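Local coordinates for alanine glyoxylate transaminase (Thermococcus litoralis, PDB 2ZC0) that catalyses the transfer of an amino group from alanine to glyoxylate with the help of the cofactor pyridoxal 5'-phosphate, at the interface of chains A and B. Numbering follows the deposited sequence. Chains: chain A/B, Alanine glyoxylate transaminase.

All three contacts belong to the two-fold interface of the homodimer, so each is repeated with the chains exchanged. The centres of the C-alpha atoms of contacts 1 and 2 are about 11 Å apart, and both include A:Pro280, which joins the loop of contact 1 to helix 281-292 of contact 2. The C-alpha centre of contact 3 is about 17 Å from that of contact 1 and about 28 Å from that of contact 2. Because B:Thr108 and B:Arg254 also line the cofactor pocket, contact 1 probably ties the dimer interface to the cofactor site; contact 2 adds apolar packing, and contact 3 hydrogen bonds, a water bridge and packing.

Contact 1: the interface of chains A and B. Residues chain A 105, 273, 275-280; chain B 105, 108-109, 254.
The backbone carbonyl oxygen of A:Asp276 takes a hydrogen bond from the guanidinium NH2 of B:Arg254, at 2.7 Å. The bond is bent, 125° at the hydrogen, and the nitrogen stands tilted from the carbonyl plane by 32°. B:Arg254 belongs to the pyridoxamine-phosphate pocket of its own subunit, so the neighbouring chain probably helps to position an active-site residue. Its long arm folds at chi2 and chi3, turning NH2 toward this carbonyl while CG packs 3.6 Å from CA of A:Pro280, the side chains crossing at about a right angle. An alanine in place of B:Arg254 would probably leave the A:Asp276 carbonyl without this donor and open a gap beside A:Pro280. The carboxylate of A:Asp276 does not join in, its OD1 lying 5.8 Å from NH2; the aliphatic CB instead faces CG2 of B:Ile105. The two copies of this isoleucine reach toward each other tip to tip, CG2 of A:Ile105 lying 4.0 Å from CD1 of B:Ile105. B:Thr108, in the first turn of helix 106-118 and also a pocket residue, has its methyl CG2 anti to the backbone N (the chi1 of OG1 is -67°), and this methyl lies 3.8 Å from CA of A:Ile275. A small branched residue suits the place, for OG1 also comes 3.5 Å from CD1 of the A:Phe277 ring. One face of that ring is covered by its own chain: CG of A:Gln273 sits 3.9 Å above the ring centre.

Contact 2: the interface of chains A and B. Residues chain A 252-253, 280, 282-283; chain B 253, 280, 282-283, 286.
In this dimer of a pyridoxal-phosphate-dependent aminotransferase, the loops reach A:Pro280 and B:Pro280 with polyproline-like backbone torsions, phi -54°, then turn into helix 281-292, and the starts of the two helices face each other. Proline suits the entry: its ring restrains phi, and its lack of an amide hydrogen costs nothing at a helix start, where that hydrogen has no helical partner. From the first turn A:Ile282 reaches across at about a right angle to B:Phe253, its two branch ends along the CD1–CE1 edge of the ring, both on the same side of its plane; CG2 lies 3.3 Å from CE1. CD1 of A:Ile282 also packs tightly on CG2 of B:Ile282, at 3.4 Å. The isoleucines are not posed alike: A:Ile282 has CG1 wedged between the backbone N and the carbonyl carbon (chi1 54°), whereas B:Ile282 has CG1 anti to the N, and its CG2 meets CD1 of A:Phe253 at 3.8 Å. Branched aliphatic chains suit this apolar seam. The hydroxyls OG of A:Ser283 and B:Ser283 each donate to the carbonyl oxygen of A:Phe253 or B:Phe253 in their own subunit, 2.9 Å away, in the carbonyl plane and on a lone pair, while OG of B:Ser283 also lies against CD1 of A:Ile282.

Contact 3: the interface of chains A and B. Residues chain A 267, 270; chain B 7, 11-12, 14-16.
Helix 262-272 of chain A receives the N-terminal segment of chain B, where the short 3-10 helix 9-13 runs out into loop. A:Lys267 stretches from the helix with bends at chi2 and chi4, the latter 131°, and its terminal amino nitrogen NZ is shared by two main-chain carbonyls of the partner. It donates to O of B:Ile14 at 2.6 Å and to O of B:Ala11 at 2.9 Å, standing out of both carbonyl planes, by 26° and 34°. A lysine suits the place because its long arm carries a head with several N-H bonds, able to bind both oxygens where the 3-10 helix ends. Its aliphatic part slides past B:Ile14 in the opposite direction, with CD 4.1 Å from CB. One helical turn on, A:Met270 offers CB to CG2 of the same isoleucine, a tight 3.4 Å; that branch is anti to the backbone N of B:Ile14. With SD anti to CA about the CB–CG bond, the sulfur of A:Met270 comes alongside the backbone of B:Lys15 and B:Gly16, 3.9 Å from the glycine N. Backbone is joined to backbone here through a water, 2.8 Å from O of A:Met270 and 2.6 Å from O of B:Lys15. In the fold, the site lies where the N-terminal arm of one subunit crosses onto the other, just before helix 18-31 of chain B and close to the end of helix 262-272 of chain A.

Contact 1: the interface of chains A and B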
loop_
_atom_site.group_PDB
_atom_site.type_symbol
_atom_site.label_atom_id
_atom_site.label_comp_id
_atom_site.label_asym_id
_atom_site.label_seq_id
_atom_site.Cartn_x
_atom_site.Cartn_y
_atom_site.Cartn_z
ATOM N N ILE A 105 20.832 3.233 13.158
ATOM C CA ILE A 105 20.879 2.220 14.209
ATOM C C ILE A 105 21.463 0.959 13.581
ATOM O O ILE A 105 20.742 0.003 13.290
ATOM C CB ILE A 105 19.446 1.917 14.748
ATOM C CG1 ILE A 105 18.830 3.187 15.341
ATOM C CG2 ILE A 105 19.497 0.830 15.809
ATOM C CD1 ILE A 105 19.612 3.775 16.502
ATOM N N GLN A 273 13.995 11.291 11.960
ATOM C CA GLN A 273 13.727 11.683 13.346
ATOM C C GLN A 273 12.482 10.972 13.915
ATOM O O GLN A 273 12.514 10.490 15.043
ATOM C CB GLN A 273 13.617 13.217 13.485
ATOM C CG GLN A 273 13.538 13.695 14.963
ATOM C CD GLN A 273 13.735 15.208 15.148
ATOM O OE1 GLN A 273 14.859 15.691 15.342
ATOM N NE2 GLN A 273 12.633 15.958 15.096
ATOM N N ILE A 275 11.350 8.038 13.281
ATOM C CA ILE A 275 11.394 6.589 13.442
ATOM C C ILE A 275 12.392 6.136 14.514
ATOM O O ILE A 275 12.075 5.236 15.282
ATOM C CB ILE A 275 11.611 5.809 12.104
ATOM C CG1 ILE A 275 12.861 4.952 12.204
ATOM C CG2 ILE A 275 11.633 6.740 10.921
ATOM C CD1 ILE A 275 12.869 3.857 11.201
ATOM N N ASP A 276 13.578 6.744 14.586
ATOM C CA ASP A 276 14.521 6.398 15.659
ATOM C C ASP A 276 14.981 7.638 16.440
ATOM O O ASP A 276 15.566 7.514 17.504
ATOM C CB ASP A 276 15.766 5.639 15.141
ATOM C CG ASP A 276 16.685 6.495 14.282
ATOM O OD1 ASP A 276 16.825 7.698 14.547
ATOM O OD2 ASP A 276 17.299 5.949 13.343
ATOM N N PHE A 277 14.663 8.818 15.914
ATOM C CA PHE A 277 15.056 10.117 16.475
ATOM C C PHE A 277 16.539 10.321 16.182
ATOM O O PHE A 277 16.921 11.268 15.501
ATOM C CB PHE A 277 14.796 10.241 17.987
ATOM C CG PHE A 277 14.460 11.652 18.411
ATOM C CD1 PHE A 277 13.143 12.016 18.686
ATOM C CD2 PHE A 277 15.445 12.642 18.444
ATOM C CE1 PHE A 277 12.810 13.340 18.983
ATOM C CE2 PHE A 277 15.118 13.973 18.739
ATOM C CZ PHE A 277 13.799 14.321 19.008
ATOM N N CYS A 278 17.374 9.428 16.699
ATOM C CA CYS A 278 18.808 9.484 16.421
ATOM C C CYS A 278 19.491 8.253 16.973
ATOM O O CYS A 278 18.943 7.551 17.814
ATOM C CB CYS A 278 19.463 10.738 17.024
ATOM S SG CYS A 278 19.545 10.759 18.816
ATOM N N ALA A 279 20.682 7.984 16.453
ATOM C CA ALA A 279 21.504 6.865 16.912
ATOM C C ALA A 279 21.907 7.258 18.340
ATOM O O ALA A 279 21.919 8.445 18.680
ATOM C CB ALA A 279 22.738 6.739 16.021
ATOM N N PRO A 280 22.243 6.278 19.189
ATOM C CA PRO A 280 22.647 6.496 20.587
ATOM C C PRO A 280 23.812 7.483 20.718
ATOM O O PRO A 280 24.853 7.302 20.090
ATOM C CB PRO A 280 23.049 5.090 21.055
ATOM C CG PRO A 280 22.283 4.182 20.147
ATOM C CD PRO A 280 22.388 4.862 18.817
ATOM N N ILE B 105 14.069 1.415 20.444
ATOM C CA ILE B 105 14.950 2.563 20.290
ATOM C C ILE B 105 14.164 3.778 20.769
ATOM O O ILE B 105 13.673 4.574 19.974
ATOM C CB ILE B 105 15.362 2.745 18.805
ATOM C CG1 ILE B 105 16.120 1.500 18.317
ATOM C CG2 ILE B 105 16.205 3.995 18.640
ATOM C CD1 ILE B 105 17.362 1.140 19.133
ATOM N N THR B 108 10.195 6.643 20.504
ATOM C CA THR B 108 10.070 6.975 19.078
ATOM C C THR B 108 9.952 5.665 18.307
ATOM O O THR B 108 8.988 5.440 17.560
ATOM C CB THR B 108 11.326 7.743 18.556
ATOM O OG1 THR B 108 11.391 9.035 19.174
ATOM C CG2 THR B 108 11.279 7.915 17.036
ATOM N N GLY B 109 10.946 4.802 18.500
ATOM C CA GLY B 109 10.944 3.516 17.834
ATOM C C GLY B 109 9.733 2.715 18.258
ATOM O O GLY B 109 9.148 1.990 17.457
ATOM N N ARG B 254 18.598 6.092 23.913
ATOM C CA ARG B 254 17.644 5.395 23.049
ATOM C C ARG B 254 17.080 4.144 23.722
ATOM O O ARG B 254 17.134 3.049 23.150
ATOM C CB ARG B 254 18.287 4.999 21.717
ATOM C CG ARG B 254 19.099 6.093 21.015
ATOM C CD ARG B 254 18.201 7.153 20.394
ATOM N NE ARG B 254 17.380 7.777 21.415
ATOM C CZ ARG B 254 16.073 7.979 21.309
ATOM N NH1 ARG B 254 15.427 8.559 22.305
ATOM N NH2 ARG B 254 15.418 7.612 20.216
#

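Contact 2: the interface of chains A and B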
loop_
_atom_site.group_PDB
_atom_site.type_symbol
_atom_site.label_atom_id
_atom_site.label_comp_id
_atom_site.label_asym_id
_atom_site.label_seq_id
_atom_site.Cartn_x
_atom_site.Cartn_y
_atom_site.Cartn_z
ATOM N N GLY A 252 26.830 -4.437 19.498
ATOM C CA GLY A 252 25.724 -3.944 20.305
ATOM C C GLY A 252 25.606 -2.427 20.483
ATOM O O GLY A 252 24.686 -1.961 21.153
ATOM N N PHE A 253 26.524 -1.664 19.885
ATOM C CA PHE A 253 26.514 -0.205 19.991
ATOM C C PHE A 253 25.470 0.404 19.044
ATOM O O PHE A 253 25.007 1.526 19.245
ATOM C CB PHE A 253 27.916 0.377 19.694
ATOM C CG PHE A 253 28.917 0.166 20.812
ATOM C CD1 PHE A 253 28.811 0.879 22.006
ATOM C CD2 PHE A 253 29.935 -0.779 20.687
ATOM C CE1 PHE A 253 29.703 0.652 23.067
ATOM C CE2 PHE A 253 30.834 -1.016 21.742
ATOM C CZ PHE A 253 30.715 -0.297 22.936
ATOM N N PRO A 280 22.243 6.278 19.189
ATOM C CA PRO A 280 22.647 6.496 20.587
ATOM C C PRO A 280 23.812 7.483 20.718
ATOM O O PRO A 280 24.853 7.302 20.090
ATOM C CB PRO A 280 23.049 5.090 21.055
ATOM C CG PRO A 280 22.283 4.182 20.147
ATOM C CD PRO A 280 22.388 4.862 18.817
ATOM N N ILE A 282 25.856 8.065 23.284
ATOM C CA ILE A 282 27.037 7.436 23.853
ATOM C C ILE A 282 27.792 6.622 22.812
ATOM O O ILE A 282 29.013 6.682 22.746
ATOM C CB ILE A 282 26.698 6.487 25.009
ATOM C CG1 ILE A 282 25.654 5.479 24.552
ATOM C CG2 ILE A 282 26.237 7.283 26.219
ATOM C CD1 ILE A 282 25.329 4.466 25.599
ATOM N N SER A 283 27.074 5.864 21.993
ATOM C CA SER A 283 27.732 5.050 20.984
ATOM C C SER A 283 28.413 5.922 19.944
ATOM O O SER A 283 29.478 5.574 19.428
ATOM C CB SER A 283 26.728 4.131 20.295
ATOM O OG SER A 283 26.052 3.318 21.236
ATOM N N PHE B 253 20.355 7.876 25.081
ATOM C CA PHE B 253 20.627 6.435 25.202
ATOM C C PHE B 253 19.754 5.562 24.302
ATOM O O PHE B 253 20.132 4.439 23.961
ATOM C CB PHE B 253 20.495 6.001 26.672
ATOM C CG PHE B 253 21.642 6.463 27.550
ATOM C CD1 PHE B 253 22.866 5.797 27.529
ATOM C CD2 PHE B 253 21.501 7.564 28.382
ATOM C CE1 PHE B 253 23.929 6.228 28.328
ATOM C CE2 PHE B 253 22.557 8.000 29.182
ATOM C CZ PHE B 253 23.770 7.331 29.153
ATOM N N PRO B 280 20.415 -0.570 21.954
ATOM C CA PRO B 280 21.844 -0.535 22.287
ATOM C C PRO B 280 22.207 -1.353 23.524
ATOM O O PRO B 280 21.639 -1.153 24.595
ATOM C CB PRO B 280 22.110 0.956 22.471
ATOM C CG PRO B 280 21.131 1.571 21.513
ATOM C CD PRO B 280 19.885 0.791 21.795
ATOM N N ILE B 282 25.076 -1.404 25.329
ATOM C CA ILE B 282 25.646 -0.529 26.341
ATOM C C ILE B 282 24.556 0.252 27.070
ATOM O O ILE B 282 24.593 0.362 28.289
ATOM C CB ILE B 282 26.686 0.462 25.722
ATOM C CG1 ILE B 282 27.273 1.370 26.806
ATOM C CG2 ILE B 282 26.033 1.309 24.634
ATOM C CD1 ILE B 282 27.957 0.626 27.947
ATOM N N SER B 283 23.568 0.772 26.344
ATOM C CA SER B 283 22.496 1.544 26.992
ATOM C C SER B 283 21.586 0.683 27.858
ATOM O O SER B 283 21.083 1.141 28.894
ATOM C CB SER B 283 21.659 2.282 25.954
ATOM O OG SER B 283 22.436 3.252 25.270
ATOM N N ILE B 286 23.622 -0.128 31.002
ATOM C CA ILE B 286 23.772 1.070 31.830
ATOM C C ILE B 286 22.455 1.286 32.587
ATOM O O ILE B 286 22.457 1.546 33.781
ATOM C CB ILE B 286 24.128 2.306 30.961
ATOM C CG1 ILE B 286 25.594 2.202 30.514
ATOM C CG2 ILE B 286 23.875 3.585 31.725
ATOM C CD1 ILE B 286 26.036 3.233 29.483
#

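Contact 3: the interface of chains A and B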
loop_
_atom_site.group_PDB
_atom_site.type_symbol
_atom_site.label_atom_id
_atom_site.label_comp_id
_atom_site.label_asym_id
_atom_site.label_seq_id
_atom_site.Cartn_x
_atom_site.Cartn_y
_atom_site.Cartn_z
ATOM N N LYS A 267 15.180 12.487 1.498
ATOM C CA LYS A 267 14.046 11.765 2.048
ATOM C C LYS A 267 14.427 10.806 3.164
ATOM O O LYS A 267 13.656 10.587 4.090
ATOM C CB LYS A 267 13.302 11.006 0.947
ATOM C CG LYS A 267 12.421 11.904 0.104
ATOM C CD LYS A 267 11.414 12.637 1.010
ATOM C CE LYS A 267 10.523 13.563 0.218
ATOM N NZ LYS A 267 9.088 13.351 0.587
ATOM N N MET A 270 14.585 13.208 6.082
ATOM C CA MET A 270 13.281 13.744 6.491
ATOM C C MET A 270 12.471 12.766 7.317
ATOM O O MET A 270 11.768 13.165 8.233
ATOM C CB MET A 270 12.428 14.116 5.283
ATOM C CG MET A 270 12.714 15.440 4.607
ATOM S SD MET A 270 11.383 15.818 3.385
ATOM C CE MET A 270 12.028 17.330 2.651
ATOM N N LEU B 7 12.490 6.852 -6.121
ATOM C CA LEU B 7 11.746 6.852 -4.882
ATOM C C LEU B 7 10.484 6.011 -4.924
ATOM O O LEU B 7 9.895 5.785 -5.983
ATOM C CB LEU B 7 11.379 8.290 -4.483
ATOM C CG LEU B 7 12.521 9.250 -4.132
ATOM C CD1 LEU B 7 11.955 10.648 -3.979
ATOM C CD2 LEU B 7 13.240 8.806 -2.861
ATOM N N ALA B 11 7.268 7.449 -0.350
ATOM C CA ALA B 11 8.269 8.376 0.136
ATOM C C ALA B 11 7.644 9.776 0.115
ATOM O O ALA B 11 8.061 10.659 0.858
ATOM C CB ALA B 11 9.510 8.348 -0.743
ATOM N N ASN B 12 6.632 9.965 -0.733
ATOM C CA ASN B 12 5.946 11.248 -0.850
ATOM C C ASN B 12 5.169 11.594 0.409
ATOM O O ASN B 12 4.816 12.749 0.617
ATOM C CB ASN B 12 4.989 11.251 -2.044
ATOM C CG ASN B 12 5.701 11.479 -3.362
ATOM O OD1 ASN B 12 5.097 11.387 -4.431
ATOM N ND2 ASN B 12 6.986 11.788 -3.295
ATOM N N ILE B 14 6.459 11.321 3.186
ATOM C CA ILE B 14 7.451 11.866 4.102
ATOM C C ILE B 14 7.558 13.367 3.849
ATOM O O ILE B 14 7.716 13.785 2.703
ATOM C CB ILE B 14 8.848 11.283 3.880
ATOM C CG1 ILE B 14 8.809 9.759 4.017
ATOM C CG2 ILE B 14 9.835 11.936 4.863
ATOM C CD1 ILE B 14 10.031 9.063 3.444
ATOM N N LYS B 15 7.471 14.179 4.899
ATOM C CA LYS B 15 7.592 15.626 4.721
ATOM C C LYS B 15 8.419 16.282 5.818
ATOM O O LYS B 15 8.777 15.649 6.815
ATOM C CB LYS B 15 6.212 16.284 4.643
ATOM C CG LYS B 15 5.320 15.945 5.792
ATOM C CD LYS B 15 3.943 16.561 5.622
ATOM C CE LYS B 15 3.035 16.082 6.724
ATOM N NZ LYS B 15 2.994 14.602 6.679
ATOM N N GLY B 16 8.726 17.558 5.613
ATOM C CA GLY B 16 9.527 18.301 6.565
ATOM C C GLY B 16 8.859 18.607 7.888
ATOM O O GLY B 16 7.632 18.600 8.004
HETATM O O HOH W 1 9.433 14.441 8.998
#